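Local coordinates for putative cell adhesion protein (Parabacteroides distasonis, PDB 3LIU) that probably serves as a pilus subunit of the FimA/Mfa1 type, building surface fimbriae that are thought to take part in cell adhesion, at residues A[19-24]-A[46-51]; A[97-102]-A[110-115]; A[176-181]-A[203-208]; A[305-310]-A[352-357]. All blocks are in the same frame, centred on the assembly; numbering follows the deposited sequence.

Contact 1 of 4, residues A[19-24]-A[46-51]; sequences LALAIK and LTVGVF
L19, L21 and I23 face V50, V48 and L46 in three apolar pairs. L19 meets V50 methyl to methyl, CD2 of L19 lying 3.9 Å from CG2 of V50. The two side chains slide past each other, running in opposite senses. L19 reaches this far because its CG stands anti to the backbone N (chi1 -179°), and CD2 then carries the contact. The middle pair is looser: CD1 of L21 is 4.4 Å from CG1 of V48. At the other end, CD1 of L46 is the probing atom. It sits at 4.0 Å from CG2 of I23 and equally close to CG1 of that residue, so one methyl touches both branches.

These pairs are set by two strands that run in roughly opposite directions, 128° apart, with segment axes 10.2 Å from each other at the closest point. That is too far for backbone bonding, and side chains alone fill the gap. All six residues are buried. Each strand is held by other partners. L19 and L21 bond through their backbones to Q77 and V74 of strand 71-80, while A20 and A22 bond to strand 141-144 on the other edge. Strand 45-52 pairs antiparallel with strands 57-66 and 82-90. Y60 of strand 57-66 touches both L19 and V48, closing the side of the core between the two strands. Alternating inward residues on facing strands, with their backbones bonded elsewhere, are typical of the interior of a beta sandwich. This agrees with the FimA family's place in the transthyretin clan.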
loop_
_atom_site.group_PDB
_atom_site.type_symbol
_atom_site.label_atom_id
_atom_site.label_comp_id
_atom_site.label_asym_id
_atom_site.label_seq_id
_atom_site.Cartn_x
_atom_site.Cartn_y
_atom_site.Cartn_z
ATOM N N LEU A 19 6.942 -5.864 -30.160
ATOM C CA LEU A 19 6.064 -6.234 -29.064
ATOM C C LEU A 19 5.127 -5.073 -28.821
ATOM O O LEU A 19 5.582 -3.927 -28.702
ATOM C CB LEU A 19 6.867 -6.513 -27.791
ATOM C CG LEU A 19 6.025 -6.923 -26.582
ATOM C CD1 LEU A 19 5.234 -8.232 -26.889
ATOM C CD2 LEU A 19 6.896 -7.092 -25.362
ATOM N N ALA A 20 3.829 -5.364 -28.782
ATOM C CA ALA A 20 2.818 -4.437 -28.279
ATOM C C ALA A 20 2.047 -5.156 -27.185
ATOM O O ALA A 20 1.846 -6.379 -27.230
ATOM C CB ALA A 20 1.891 -3.955 -29.378
ATOM N N LEU A 21 1.611 -4.398 -26.200
ATOM C CA LEU A 21 1.097 -5.000 -24.963
ATOM C C LEU A 21 -0.134 -4.224 -24.507
ATOM O O LEU A 21 -0.127 -3.020 -24.568
ATOM C CB LEU A 21 2.219 -5.038 -23.904
ATOM C CG LEU A 21 1.960 -5.781 -22.593
ATOM C CD1 LEU A 21 3.243 -6.411 -22.055
ATOM C CD2 LEU A 21 1.296 -4.880 -21.546
ATOM N N ALA A 22 -1.207 -4.919 -24.114
ATOM C CA ALA A 22 -2.418 -4.276 -23.609
ATOM C C ALA A 22 -2.671 -4.657 -22.146
ATOM O O ALA A 22 -2.539 -5.851 -21.773
ATOM C CB ALA A 22 -3.588 -4.626 -24.484
ATOM N N ILE A 23 -2.975 -3.658 -21.300
ATOM C CA ILE A 23 -3.311 -3.928 -19.866
ATOM C C ILE A 23 -4.783 -3.671 -19.547
ATOM O O ILE A 23 -5.455 -2.830 -20.195
ATOM C CB ILE A 23 -2.401 -3.128 -18.888
ATOM C CG1 ILE A 23 -2.684 -1.618 -18.971
ATOM C CG2 ILE A 23 -0.902 -3.408 -19.222
ATOM C CD1 ILE A 23 -3.844 -1.100 -18.106
ATOM N N LYS A 24 -5.301 -4.408 -18.576
ATOM C CA LYS A 24 -6.673 -4.222 -18.133
ATOM C C LYS A 24 -6.753 -2.991 -17.245
ATOM O O LYS A 24 -5.919 -2.814 -16.363
ATOM C CB LYS A 24 -7.150 -5.436 -17.353
ATOM C CG LYS A 24 -8.638 -5.451 -17.068
ATOM C CD LYS A 24 -8.955 -6.424 -15.903
ATOM C CE LYS A 24 -8.867 -7.878 -16.345
ATOM N NZ LYS A 24 -8.679 -8.819 -15.200
ATOM N N LEU A 46 3.480 3.117 -18.640
ATOM C CA LEU A 46 3.840 1.708 -18.479
ATOM C C LEU A 46 5.323 1.489 -18.745
ATOM O O LEU A 46 5.871 1.921 -19.784
ATOM C CB LEU A 46 3.029 0.818 -19.414
ATOM C CG LEU A 46 1.544 0.809 -19.051
ATOM C CD1 LEU A 46 0.783 0.071 -20.147
ATOM C CD2 LEU A 46 1.307 0.136 -17.722
ATOM N N THR A 47 5.972 0.825 -17.792
ATOM C CA THR A 47 7.343 0.350 -17.967
ATOM C C THR A 47 7.290 -1.140 -18.139
ATOM O O THR A 47 6.731 -1.836 -17.301
ATOM C CB THR A 47 8.225 0.691 -16.752
ATOM O OG1 THR A 47 8.221 2.106 -16.555
ATOM C CG2 THR A 47 9.659 0.229 -16.969
ATOM N N VAL A 48 7.869 -1.626 -19.224
ATOM C CA VAL A 48 7.848 -3.037 -19.594
ATOM C C VAL A 48 9.287 -3.561 -19.588
ATOM O O VAL A 48 10.202 -2.967 -20.184
ATOM C CB VAL A 48 7.212 -3.221 -20.978
ATOM C CG1 VAL A 48 7.199 -4.697 -21.395
ATOM C CG2 VAL A 48 5.776 -2.610 -21.014
ATOM N N GLY A 49 9.498 -4.647 -18.869
ATOM C CA GLY A 49 10.799 -5.307 -18.869
ATOM C C GLY A 49 10.642 -6.623 -19.584
ATOM O O GLY A 49 9.790 -7.457 -19.182
ATOM N N VAL A 50 11.438 -6.818 -20.634
ATOM C CA VAL A 50 11.430 -8.094 -21.387
ATOM C C VAL A 50 12.803 -8.769 -21.221
ATOM O O VAL A 50 13.812 -8.203 -21.636
ATOM C CB VAL A 50 11.208 -7.811 -22.897
ATOM C CG1 VAL A 50 11.020 -9.122 -23.686
ATOM C CG2 VAL A 50 10.006 -6.909 -23.097
ATOM N N PHE A 51 12.843 -9.961 -20.638
ATOM C CA PHE A 51 14.113 -10.624 -20.306
ATOM C C PHE A 51 14.178 -12.005 -20.970
ATOM O O PHE A 51 13.449 -12.949 -20.616
ATOM C CB PHE A 51 14.293 -10.704 -18.771
ATOM C CG PHE A 51 14.367 -9.353 -18.094
ATOM C CD1 PHE A 51 15.573 -8.696 -17.924
ATOM C CD2 PHE A 51 13.220 -8.732 -17.648
ATOM C CE1 PHE A 51 15.624 -7.443 -17.289
ATOM C CE2 PHE A 51 13.257 -7.512 -17.043
ATOM C CZ PHE A 51 14.461 -6.856 -16.854
#

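Contact 2 of 4, residues A[97-102]-A[110-115]; sequences QTELAK and IETTIN
E99 sends its side chain from helix 94-101 across to T112 and T113. Its chain is extended beyond CG, and this brings OE1 to 3.5 Å from the methyl CG2 of T112. The same helix residue lays its CB against that methyl at 4.0 Å. Water continues the contact. Water 2 accepts from the backbone N of T113 at 2.8 Å and gives a weak bond to OE1 of E99. Water 1 donates to the carbonyl O of T113 at 2.6 Å, but its very short approach to OE1 of E99 is doubtful. A bound glycerol, probably from the crystallisation liquor, lies about 3 Å from the side chain of E99.

The contact belongs to the connection from strand 82-90 through helices 94-101 and 106-110 to strand 113-115, which pairs with strand 193-213.

L100, next along the helix, is the buried part. Its CD2 reaches T112 at OG1 (3.3 Å) and at CB (3.6 Å), although the hydroxyl has its polar partners elsewhere. OG1 of T112 is hydrogen-bonded to the carbonyl O of F109 and to that of D108, just before the segment. With chi1 at -60°, OG1 lies beside its own backbone N and CG2 is left for E99.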
loop_
_atom_site.group_PDB
_atom_site.type_symbol
_atom_site.label_atom_id
_atom_site.label_comp_id
_atom_site.label_asym_id
_atom_site.label_seq_id
_atom_site.Cartn_x
_atom_site.Cartn_y
_atom_site.Cartn_z
ATOM N N GLN A 97 11.975 4.611 -13.217
ATOM C CA GLN A 97 11.989 4.187 -14.615
ATOM C C GLN A 97 13.416 3.889 -15.083
ATOM O O GLN A 97 13.640 2.918 -15.774
ATOM C CB GLN A 97 11.355 5.241 -15.530
ATOM C CG GLN A 97 9.868 5.496 -15.309
ATOM C CD GLN A 97 9.373 6.693 -16.119
ATOM O OE1 GLN A 97 9.981 7.065 -17.113
ATOM N NE2 GLN A 97 8.304 7.327 -15.661
ATOM N N THR A 98 14.380 4.694 -14.633
ATOM C CA THR A 98 15.755 4.511 -14.997
ATOM C C THR A 98 16.368 3.339 -14.274
ATOM O O THR A 98 17.103 2.532 -14.879
ATOM C CB THR A 98 16.564 5.777 -14.712
ATOM O OG1 THR A 98 16.048 6.829 -15.517
ATOM C CG2 THR A 98 18.033 5.553 -15.075
ATOM N N GLU A 99 16.064 3.219 -12.992
ATOM C CA GLU A 99 16.517 2.053 -12.233
ATOM C C GLU A 99 16.034 0.751 -12.883
ATOM O O GLU A 99 16.800 -0.184 -13.046
ATOM C CB GLU A 99 16.036 2.132 -10.780
ATOM C CG GLU A 99 16.740 3.216 -9.971
ATOM C CD GLU A 99 16.298 3.272 -8.509
ATOM O OE1 GLU A 99 15.427 2.509 -8.086
ATOM O OE2 GLU A 99 16.834 4.102 -7.760
ATOM N N LEU A 100 14.764 0.727 -13.275
ATOM C CA LEU A 100 14.219 -0.429 -13.937
ATOM C C LEU A 100 14.949 -0.653 -15.282
ATOM O O LEU A 100 15.244 -1.792 -15.637
ATOM C CB LEU A 100 12.695 -0.292 -14.110
ATOM C CG LEU A 100 11.775 -0.357 -12.870
ATOM C CD1 LEU A 100 10.320 0.034 -13.288
ATOM C CD2 LEU A 100 11.796 -1.720 -12.117
ATOM N N ALA A 101 15.286 0.421 -15.999
ATOM C CA ALA A 101 15.907 0.285 -17.307
ATOM C C ALA A 101 17.354 -0.254 -17.171
ATOM O O ALA A 101 17.916 -0.769 -18.135
ATOM C CB ALA A 101 15.877 1.594 -18.058
ATOM N N LYS A 102 17.941 -0.160 -15.975
ATOM C CA LYS A 102 19.269 -0.711 -15.751
ATOM C C LYS A 102 19.262 -2.156 -15.269
ATOM O O LYS A 102 20.317 -2.754 -15.207
ATOM C CB LYS A 102 20.046 0.158 -14.752
ATOM C CG LYS A 102 20.377 1.559 -15.236
ATOM C CD LYS A 102 20.724 2.497 -14.064
ATOM C CE LYS A 102 21.612 3.675 -14.498
ATOM N NZ LYS A 102 22.057 4.492 -13.298
ATOM N N ILE A 110 12.243 -6.767 -10.538
ATOM C CA ILE A 110 11.046 -6.804 -9.681
ATOM C C ILE A 110 11.395 -6.408 -8.224
ATOM O O ILE A 110 10.542 -5.914 -7.482
ATOM C CB ILE A 110 10.290 -8.180 -9.745
ATOM C CG1 ILE A 110 11.084 -9.280 -9.038
ATOM C CG2 ILE A 110 9.962 -8.541 -11.198
ATOM C CD1 ILE A 110 10.312 -10.682 -8.960
ATOM N N GLU A 111 12.654 -6.629 -7.840
ATOM C CA GLU A 111 13.184 -6.197 -6.523
ATOM C C GLU A 111 13.516 -4.714 -6.437
ATOM O O GLU A 111 13.878 -4.256 -5.353
ATOM C CB GLU A 111 14.427 -7.014 -6.136
ATOM C CG GLU A 111 14.113 -8.466 -5.754
ATOM C CD GLU A 111 13.467 -8.550 -4.349
ATOM O OE1 GLU A 111 13.713 -7.691 -3.455
ATOM O OE2 GLU A 111 12.677 -9.472 -4.142
ATOM N N THR A 112 13.427 -3.973 -7.538
ATOM C CA THR A 112 13.638 -2.547 -7.511
ATOM C C THR A 112 12.822 -1.856 -6.403
ATOM O O THR A 112 11.647 -2.121 -6.235
ATOM C CB THR A 112 13.309 -1.892 -8.869
ATOM O OG1 THR A 112 14.142 -2.462 -9.862
ATOM C CG2 THR A 112 13.580 -0.415 -8.829
ATOM N N THR A 113 13.480 -1.005 -5.620
ATOM C CA THR A 113 12.837 -0.394 -4.465
ATOM C C THR A 113 12.027 0.829 -4.899
ATOM O O THR A 113 12.568 1.719 -5.542
ATOM C CB THR A 113 13.852 0.004 -3.402
ATOM O OG1 THR A 113 14.495 -1.189 -2.921
ATOM C CG2 THR A 113 13.129 0.713 -2.220
ATOM N N ILE A 114 10.745 0.886 -4.538
ATOM C CA ILE A 114 9.946 2.118 -4.784
ATOM C C ILE A 114 9.763 2.860 -3.436
ATOM O O ILE A 114 9.911 2.243 -2.361
ATOM C CB ILE A 114 8.573 1.818 -5.510
ATOM C CG1 ILE A 114 7.765 0.775 -4.734
ATOM C CG2 ILE A 114 8.847 1.503 -7.020
ATOM C CD1 ILE A 114 6.307 0.351 -5.325
ATOM N N ASN A 115 9.458 4.161 -3.499
ATOM C CA ASN A 115 9.414 5.045 -2.330
ATOM C C ASN A 115 8.031 5.647 -2.141
ATOM O O ASN A 115 7.414 6.148 -3.084
ATOM C CB ASN A 115 10.445 6.148 -2.468
ATOM C CG ASN A 115 11.824 5.603 -2.686
ATOM O OD1 ASN A 115 12.438 5.035 -1.759
ATOM N ND2 ASN A 115 12.318 5.726 -3.919
HETATM O O HOH W 1 14.951 2.825 -5.748
HETATM O O HOH W 2 16.156 -0.205 -6.024
#

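Contact 3 of 4, residues A[176-181]-A[203-208]; sequences ASIALA and VFIASA
I178 and L180 of strand 172-185 pack on I205 and V203 of strand 193-213. The touching parts run nearly antiparallel, 155° apart. I178 and I205 meet by different branches. I178 uses CG2, which stands anti to its backbone N; its longer CG1 arm, beside the backbone N, does not make the closest contact. I205 uses the end of its long arm: CG1 lies beside the backbone N, and a second turn at chi2 of -57° folds CD1 round instead of extending it. CD1 of I205 then rests 4.2 Å from CG2 of I178.

The other pair is closer. CD2 of L180 lies 3.9 Å from CG2 of V203. In L180, CG is anti to the backbone N and beside the carbonyl carbon (chi1 -179°), and CD2 is the branch that meets V203. V203 answers with the methyl beside its backbone N, while CG1 is anti to that N.

F282 touches V203 and I205, and L309 touches I178 and V203. The backbone of I178 bonds to F282 and that of A179 to Y360, while F204 and A206 bond to I310 and L308 of strand 308-319. Two strands of different sheets thus face each other across a buried apolar core, with no backbone bonds between them, as in a beta sandwich.

Only methyl groups meet between these segments. The contact is therefore held by close packing and the exclusion of water. The placing of the strands probably comes largely from their backbone bonds to other strands.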
loop_
_atom_site.group_PDB
_atom_site.type_symbol
_atom_site.label_atom_id
_atom_site.label_comp_id
_atom_site.label_asym_id
_atom_site.label_seq_id
_atom_site.Cartn_x
_atom_site.Cartn_y
_atom_site.Cartn_z
ATOM N N ALA A 176 -1.592 -0.233 -0.217
ATOM C CA ALA A 176 -2.860 -0.528 0.490
ATOM C C ALA A 176 -3.476 0.796 0.882
ATOM O O ALA A 176 -2.763 1.815 0.969
ATOM C CB ALA A 176 -2.620 -1.403 1.780
ATOM N N SER A 177 -4.797 0.783 1.138
ATOM C CA SER A 177 -5.522 1.976 1.532
ATOM C C SER A 177 -6.016 1.779 2.940
ATOM O O SER A 177 -6.595 0.728 3.227
ATOM C CB SER A 177 -6.724 2.174 0.623
ATOM O OG SER A 177 -7.615 3.143 1.176
ATOM N N ILE A 178 -5.758 2.740 3.835
ATOM C CA ILE A 178 -6.217 2.624 5.208
ATOM C C ILE A 178 -7.078 3.832 5.534
ATOM O O ILE A 178 -6.679 4.994 5.292
ATOM C CB ILE A 178 -5.040 2.503 6.242
ATOM C CG1 ILE A 178 -4.197 1.271 5.962
ATOM C CG2 ILE A 178 -5.567 2.434 7.679
ATOM C CD1 ILE A 178 -2.895 1.133 6.848
ATOM N N ALA A 179 -8.255 3.578 6.079
ATOM C CA ALA A 179 -9.178 4.663 6.459
ATOM C C ALA A 179 -9.935 4.334 7.729
ATOM O O ALA A 179 -10.200 3.163 8.019
ATOM C CB ALA A 179 -10.149 4.952 5.345
ATOM N N LEU A 180 -10.245 5.389 8.489
ATOM C CA LEU A 180 -11.117 5.339 9.627
ATOM C C LEU A 180 -12.547 5.546 9.127
ATOM O O LEU A 180 -12.905 6.639 8.647
ATOM C CB LEU A 180 -10.763 6.440 10.656
ATOM C CG LEU A 180 -11.620 6.476 11.930
ATOM C CD1 LEU A 180 -11.274 5.333 12.883
ATOM C CD2 LEU A 180 -11.548 7.841 12.644
ATOM N N ALA A 181 -13.342 4.490 9.247
ATOM C CA ALA A 181 -14.711 4.445 8.791
ATOM C C ALA A 181 -15.625 5.015 9.864
ATOM O O ALA A 181 -16.631 5.602 9.557
ATOM C CB ALA A 181 -15.095 3.008 8.480
ATOM N N VAL A 203 -6.425 12.078 12.797
ATOM C CA VAL A 203 -6.119 10.700 12.501
ATOM C C VAL A 203 -4.723 10.643 11.894
ATOM O O VAL A 203 -4.360 11.504 11.076
ATOM C CB VAL A 203 -7.148 10.112 11.511
ATOM C CG1 VAL A 203 -6.902 8.623 11.302
ATOM C CG2 VAL A 203 -8.599 10.351 12.022
ATOM N N PHE A 204 -3.903 9.688 12.309
ATOM C CA PHE A 204 -2.597 9.521 11.662
ATOM C C PHE A 204 -2.093 8.091 11.666
ATOM O O PHE A 204 -2.614 7.234 12.392
ATOM C CB PHE A 204 -1.538 10.535 12.195
ATOM C CG PHE A 204 -0.944 10.206 13.560
ATOM C CD1 PHE A 204 -1.651 10.439 14.710
ATOM C CD2 PHE A 204 0.340 9.692 13.666
ATOM C CE1 PHE A 204 -1.111 10.168 15.963
ATOM C CE2 PHE A 204 0.908 9.408 14.915
ATOM C CZ PHE A 204 0.186 9.669 16.071
ATOM N N ILE A 205 -1.091 7.848 10.820
ATOM C CA ILE A 205 -0.523 6.528 10.666
ATOM C C ILE A 205 0.913 6.519 11.169
ATOM O O ILE A 205 1.640 7.498 10.945
ATOM C CB ILE A 205 -0.508 6.103 9.171
ATOM C CG1 ILE A 205 -1.909 6.152 8.577
ATOM C CG2 ILE A 205 0.164 4.695 8.999
ATOM C CD1 ILE A 205 -2.976 5.308 9.266
ATOM N N ALA A 206 1.312 5.447 11.856
ATOM C CA ALA A 206 2.709 5.294 12.350
ATOM C C ALA A 206 3.252 3.954 11.865
ATOM O O ALA A 206 2.489 3.033 11.633
ATOM C CB ALA A 206 2.766 5.380 13.897
ATOM N N SER A 207 4.569 3.821 11.735
ATOM C CA SER A 207 5.170 2.598 11.217
ATOM C C SER A 207 4.611 2.112 9.887
ATOM O O SER A 207 4.417 0.918 9.691
ATOM C CB SER A 207 5.120 1.451 12.246
ATOM O OG SER A 207 5.799 1.841 13.428
ATOM N N ALA A 208 4.424 3.045 8.949
ATOM C CA ALA A 208 4.136 2.723 7.547
ATOM C C ALA A 208 5.471 2.376 6.907
ATOM O O ALA A 208 6.401 3.187 6.970
ATOM C CB ALA A 208 3.503 3.959 6.833
#

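Contact 4 of 4, residues A[305-310]-A[352-357]; sequences NHTLLI and FYVQRN
A face-to-face aromatic stack between H306 and Y353 joins the loop residues leading into strand 308-319 to the loop that links strands 347-350 and 358-366. The ring centres are 3.8 Å apart and the planes differ by 8°. Each ring therefore lies flat over the other. CE1 of H306 sits over the centre of the Y353 ring, and CE1 of Y353 over that of the H306 ring. The closest atoms are CE1 of H306 and CZ of Y353, at 3.5 Å. CG of Y353 lies beside its backbone N (chi1 -62°), as does CG of H306, and this brings the two rings together. Beyond the stack, water 3 joins the polar ends of both rings. It is 2.9 Å from NE2 of H306 and 3.3 Å from OH of Y353.

The carbonyl O of Y353 is bonded to the hydroxyl of Y360. Replacing this tyrosine by alanine is likely to strip the stacking partner from one face of H306 and to take one hydrogen-bond partner from water 3.

The next residues also meet. CG2 of V354 lies 4.0 Å from CB of T307, whose hydroxyl is bonded to the carbonyl O of S207. On the loop itself, NE2 of Q355 donates to the carbonyl O of F352 at 3.1 Å. The bond is nearly straight, at 168°, and lies in the carbonyl plane on a lone pair. The same NE2 also sits over the F352 ring face. R356 makes a salt bridge to D174. The arrangement is that of a buried pi stack that pins the loop before strand 358-366 to the residues just ahead of strand 308-319.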
loop_
_atom_site.group_PDB
_atom_site.type_symbol
_atom_site.label_atom_id
_atom_site.label_comp_id
_atom_site.label_asym_id
_atom_site.label_seq_id
_atom_site.Cartn_x
_atom_site.Cartn_y
_atom_site.Cartn_z
ATOM N N ASN A 305 6.770 -2.971 15.279
ATOM C CA ASN A 305 6.462 -1.763 14.485
ATOM C C ASN A 305 5.531 -2.156 13.346
ATOM O O ASN A 305 5.793 -1.939 12.160
ATOM C CB ASN A 305 7.727 -1.081 13.916
ATOM C CG ASN A 305 8.316 0.006 14.854
ATOM O OD1 ASN A 305 7.779 0.269 15.944
ATOM N ND2 ASN A 305 9.458 0.645 14.416
ATOM N N HIS A 306 4.417 -2.755 13.730
ATOM C CA HIS A 306 3.307 -2.914 12.814
ATOM C C HIS A 306 2.719 -1.562 12.553
ATOM O O HIS A 306 2.788 -0.678 13.411
ATOM C CB HIS A 306 2.274 -3.816 13.446
ATOM C CG HIS A 306 2.705 -5.239 13.484
ATOM N ND1 HIS A 306 2.915 -5.969 12.335
ATOM C CD2 HIS A 306 2.982 -6.064 14.517
ATOM C CE1 HIS A 306 3.293 -7.191 12.665
ATOM N NE2 HIS A 306 3.357 -7.268 13.980
ATOM N N THR A 307 2.140 -1.398 11.376
ATOM C CA THR A 307 1.508 -0.140 11.010
ATOM C C THR A 307 0.304 0.118 11.906
ATOM O O THR A 307 -0.521 -0.790 12.113
ATOM C CB THR A 307 1.078 -0.185 9.548
ATOM O OG1 THR A 307 2.238 -0.399 8.753
ATOM C CG2 THR A 307 0.396 1.078 9.098
ATOM N N LEU A 308 0.257 1.337 12.464
ATOM C CA LEU A 308 -0.798 1.746 13.401
ATOM C C LEU A 308 -1.631 2.814 12.749
ATOM O O LEU A 308 -1.093 3.688 12.044
ATOM C CB LEU A 308 -0.201 2.334 14.715
ATOM C CG LEU A 308 0.854 1.512 15.457
ATOM C CD1 LEU A 308 1.391 2.226 16.698
ATOM C CD2 LEU A 308 0.368 0.109 15.850
ATOM N N LEU A 309 -2.936 2.752 13.022
ATOM C CA LEU A 309 -3.808 3.868 12.903
ATOM C C LEU A 309 -4.071 4.402 14.290
ATOM O O LEU A 309 -4.520 3.676 15.199
ATOM C CB LEU A 309 -5.121 3.516 12.168
ATOM C CG LEU A 309 -6.052 4.740 12.011
ATOM C CD1 LEU A 309 -6.737 4.801 10.660
ATOM C CD2 LEU A 309 -7.071 4.847 13.146
ATOM N N ILE A 310 -3.785 5.688 14.460
ATOM C CA ILE A 310 -3.966 6.352 15.742
ATOM C C ILE A 310 -4.914 7.543 15.592
ATOM O O ILE A 310 -4.740 8.386 14.671
ATOM C CB ILE A 310 -2.596 6.838 16.297
ATOM C CG1 ILE A 310 -1.587 5.689 16.313
ATOM C CG2 ILE A 310 -2.730 7.448 17.772
ATOM C CD1 ILE A 310 -0.166 6.075 16.839
ATOM N N PHE A 352 -3.270 -10.740 9.649
ATOM C CA PHE A 352 -3.305 -10.351 8.240
ATOM C C PHE A 352 -2.395 -9.125 8.011
ATOM O O PHE A 352 -1.710 -9.014 6.982
ATOM C CB PHE A 352 -4.754 -10.000 7.861
ATOM C CG PHE A 352 -5.012 -9.993 6.405
ATOM C CD1 PHE A 352 -5.266 -11.192 5.725
ATOM C CD2 PHE A 352 -5.029 -8.798 5.704
ATOM C CE1 PHE A 352 -5.495 -11.182 4.354
ATOM C CE2 PHE A 352 -5.270 -8.764 4.357
ATOM C CZ PHE A 352 -5.504 -9.956 3.663
ATOM N N TYR A 353 -2.459 -8.174 8.942
ATOM C CA TYR A 353 -1.700 -6.934 8.840
ATOM C C TYR A 353 -1.946 -6.228 7.482
ATOM O O TYR A 353 -3.076 -6.233 6.984
ATOM C CB TYR A 353 -0.206 -7.188 9.204
ATOM C CG TYR A 353 -0.059 -7.669 10.638
ATOM C CD1 TYR A 353 -0.476 -6.866 11.689
ATOM C CD2 TYR A 353 0.475 -8.916 10.944
ATOM C CE1 TYR A 353 -0.366 -7.284 12.999
ATOM C CE2 TYR A 353 0.586 -9.343 12.264
ATOM C CZ TYR A 353 0.158 -8.509 13.277
ATOM O OH TYR A 353 0.241 -8.876 14.589
ATOM N N VAL A 354 -0.922 -5.625 6.902
ATOM C CA VAL A 354 -1.096 -4.723 5.774
ATOM C C VAL A 354 -0.528 -5.314 4.496
ATOM O O VAL A 354 0.682 -5.449 4.344
ATOM C CB VAL A 354 -0.460 -3.326 6.056
ATOM C CG1 VAL A 354 -0.667 -2.373 4.882
ATOM C CG2 VAL A 354 -1.015 -2.740 7.366
ATOM N N GLN A 355 -1.432 -5.650 3.568
ATOM C CA GLN A 355 -1.061 -6.286 2.326
ATOM C C GLN A 355 -1.595 -5.441 1.183
ATOM O O GLN A 355 -2.573 -4.709 1.345
ATOM C CB GLN A 355 -1.601 -7.698 2.249
ATOM C CG GLN A 355 -1.136 -8.587 3.366
ATOM C CD GLN A 355 -1.713 -10.009 3.233
ATOM O OE1 GLN A 355 -1.908 -10.486 2.139
ATOM N NE2 GLN A 355 -1.991 -10.661 4.346
ATOM N N ARG A 356 -0.948 -5.587 0.035
ATOM C CA ARG A 356 -1.161 -4.707 -1.117
ATOM C C ARG A 356 -2.583 -4.844 -1.709
ATOM O O ARG A 356 -3.175 -5.917 -1.696
ATOM C CB ARG A 356 -0.132 -5.040 -2.193
ATOM C CG ARG A 356 -0.397 -6.432 -2.852
ATOM C CD ARG A 356 0.775 -6.952 -3.683
ATOM N NE ARG A 356 0.873 -6.239 -4.921
ATOM C CZ ARG A 356 1.475 -6.689 -6.033
ATOM N NH1 ARG A 356 2.092 -7.856 -6.074
ATOM N NH2 ARG A 356 1.464 -5.923 -7.127
ATOM N N ASN A 357 -3.080 -3.732 -2.233
ATOM C CA ASN A 357 -4.281 -3.690 -3.063
ATOM C C ASN A 357 -5.566 -4.098 -2.325
ATOM O O ASN A 357 -6.476 -4.659 -2.922
ATOM C CB ASN A 357 -4.091 -4.538 -4.322
ATOM C CG ASN A 357 -5.003 -4.081 -5.462
ATOM O OD1 ASN A 357 -5.140 -2.893 -5.723
ATOM N ND2 ASN A 357 -5.614 -5.020 -6.130
HETATM O O HOH W 3 3.196 -9.536 15.809
#

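Overall arrangement
The four contacts follow in series along the chain. Contacts 1 and 2 come first, with centres 15 Å apart, and touch where T47 packs on L100 and Q97. Contacts 3 and 4 are closer, at 8 Å between centres. They share the paired strands 193-213 and 308-319 and are joined by a probable backbone hydrogen bond from F204 N to I310 O. The two groups stand apart: contacts 1 and 3 are 32 Å between centres. Strand 113-115 of contact 2 pairs with strand 193-213, so the two groups are connected through the sheet. The spacing suggests an elongated subunit, which is consistent with a building block of a pilus.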